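GCN5-related N-acetyltransferase (Exiguobacterium sibiricum 255-15, PDB 3GY9) binds coenzyme A and is probably an acyltransferase of the GCN5-related N-acetyltransferase family, its acceptor substrate unknown. Local coordinates at residues E7-N10 with G14-W17. Numbering follows the deposited sequence.
Sequences ERVN and GYNW. With SO4 (sulfate ion), chain C.
E7-N10 and G14-W17 never pair as strands: their closest CA atoms, those of V9 and G14, lie 8.9 Å apart, and Y15 spans the separation with its side chain. In one of two modelled conformers of E7, the Y15 hydroxyl donates to the carboxylate, OH lying 2.7 Å from OE2. There OE2 lies in the ring plane at its edge, whereas the hydroxyl meets OE2 from 67° above the carboxylate plane. A water donates to Y15 OH and accepts from N10 N at 2.8 Å. With CG1 anti to its backbone N (chi1 175°), V9 places that methyl 4.1 Å from Y15 CE2, while CG2 reaches the edge of the W17 indole, 4.5 Å from CH2. Y15 CB lies 3.7 Å above one indole face, offset toward its rim. A phenylalanine in place of Y15 would probably leave the water, and E7 OE2 in this conformer, without the hydroxyl they share. N16 OD1 accepts a hydrogen bond from L18 N at the start of helix 18-26, and ND2 donates to sulfate O4 at 3.0 Å. Apolar contacts of V9 and the water bridge thus fasten this loop to edge strand 5-8 of the GNAT sheet, joined in this conformer by the E7 bond.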
loop_
_atom_site.group_PDB
_atom_site.type_symbol
_atom_site.label_atom_id
_atom_site.label_comp_id
_atom_site.label_asym_id
_atom_site.label_seq_id
_atom_site.Cartn_x
_atom_site.Cartn_y
_atom_site.Cartn_z
ATOM N N GLU A 7 -10.874 -2.159 3.731
ATOM C CA GLU A 7 -11.242 -3.570 3.738
ATOM C C GLU A 7 -10.103 -4.418 3.171
ATOM O O GLU A 7 -9.442 -3.992 2.233
ATOM C CB GLU A 7 -12.507 -3.778 2.884
ATOM C CG GLU A 7 -12.748 -5.227 2.516
ATOM C CD GLU A 7 -14.127 -5.513 1.994
ATOM O OE1 GLU A 7 -14.851 -6.274 2.668
ATOM O OE2 GLU A 7 -14.479 -4.994 0.918
ATOM N N ARG A 8 -9.915 -5.621 3.710
ATOM C CA ARG A 8 -9.019 -6.621 3.126
ATOM C C ARG A 8 -9.643 -7.242 1.885
ATOM O O ARG A 8 -10.821 -7.620 1.893
ATOM C CB ARG A 8 -8.789 -7.730 4.146
ATOM C CG ARG A 8 -7.795 -8.808 3.788
ATOM C CD ARG A 8 -7.739 -9.849 4.920
ATOM N NE ARG A 8 -7.600 -9.155 6.181
ATOM C CZ ARG A 8 -6.443 -8.694 6.669
ATOM N NH1 ARG A 8 -5.277 -9.007 6.098
ATOM N NH2 ARG A 8 -6.458 -7.981 7.775
ATOM N N VAL A 9 -8.852 -7.365 0.827
ATOM C CA VAL A 9 -9.301 -7.975 -0.398
ATOM C C VAL A 9 -9.098 -9.469 -0.268
ATOM O O VAL A 9 -7.963 -9.941 -0.249
ATOM C CB VAL A 9 -8.518 -7.438 -1.612
ATOM C CG1 VAL A 9 -8.894 -8.169 -2.880
ATOM C CG2 VAL A 9 -8.745 -5.961 -1.751
ATOM N N ASN A 10 -10.200 -10.198 -0.150
ATOM C CA ASN A 10 -10.184 -11.650 -0.212
ATOM C C ASN A 10 -10.733 -12.168 -1.538
ATOM O O ASN A 10 -10.529 -13.334 -1.870
ATOM C CB ASN A 10 -10.994 -12.246 0.938
ATOM C CG ASN A 10 -10.426 -11.901 2.290
ATOM O OD1 ASN A 10 -11.138 -11.396 3.150
ATOM N ND2 ASN A 10 -9.130 -12.151 2.480
ATOM N N GLY A 14 -14.739 -9.147 -6.842
ATOM C CA GLY A 14 -15.947 -8.575 -6.275
ATOM C C GLY A 14 -15.959 -7.054 -6.234
ATOM O O GLY A 14 -16.834 -6.479 -5.590
ATOM N N TYR A 15 -15.015 -6.405 -6.908
ATOM C CA TYR A 15 -14.917 -4.935 -6.921
ATOM C C TYR A 15 -14.870 -4.448 -8.334
ATOM O O TYR A 15 -14.342 -5.140 -9.222
ATOM C CB TYR A 15 -13.632 -4.457 -6.246
ATOM C CG TYR A 15 -13.464 -4.926 -4.833
ATOM C CD1 TYR A 15 -14.024 -4.223 -3.766
ATOM C CD2 TYR A 15 -12.773 -6.106 -4.558
ATOM C CE1 TYR A 15 -13.867 -4.674 -2.449
ATOM C CE2 TYR A 15 -12.619 -6.558 -3.261
ATOM C CZ TYR A 15 -13.161 -5.846 -2.224
ATOM O OH TYR A 15 -12.994 -6.331 -0.956
ATOM N N ASN A 16 -15.376 -3.239 -8.569
ATOM C CA ASN A 16 -15.158 -2.601 -9.866
ATOM C C ASN A 16 -13.846 -1.852 -9.844
ATOM O O ASN A 16 -13.757 -0.765 -9.267
ATOM C CB ASN A 16 -16.293 -1.648 -10.208
ATOM C CG ASN A 16 -16.147 -1.034 -11.603
ATOM O OD1 ASN A 16 -15.211 -1.391 -12.338
ATOM N ND2 ASN A 16 -17.069 -0.132 -11.984
ATOM N N TRP A 17 -12.839 -2.428 -10.485
ATOM C CA TRP A 17 -11.500 -1.840 -10.530
ATOM C C TRP A 17 -11.281 -0.892 -11.694
ATOM O O TRP A 17 -10.219 -0.270 -11.790
ATOM C CB TRP A 17 -10.441 -2.943 -10.665
ATOM C CG TRP A 17 -10.375 -3.861 -9.507
ATOM C CD1 TRP A 17 -10.910 -5.107 -9.427
ATOM C CD2 TRP A 17 -9.738 -3.608 -8.251
ATOM N NE1 TRP A 17 -10.638 -5.653 -8.193
ATOM C CE2 TRP A 17 -9.928 -4.748 -7.448
ATOM C CE3 TRP A 17 -9.030 -2.528 -7.724
ATOM C CZ2 TRP A 17 -9.417 -4.841 -6.154
ATOM C CZ3 TRP A 17 -8.525 -2.626 -6.426
ATOM C CH2 TRP A 17 -8.729 -3.769 -5.664
HETATM S S SO4 C . -18.934 1.197 -8.925
HETATM O O1 SO4 C . -19.918 2.272 -8.924
HETATM O O2 SO4 C . -18.972 0.507 -7.644
HETATM O O3 SO4 C . -17.609 1.768 -9.126
HETATM O O4 SO4 C . -19.225 0.244 -9.991
HETATM O O HOH W 1 -12.775 -9.188 -0.727
#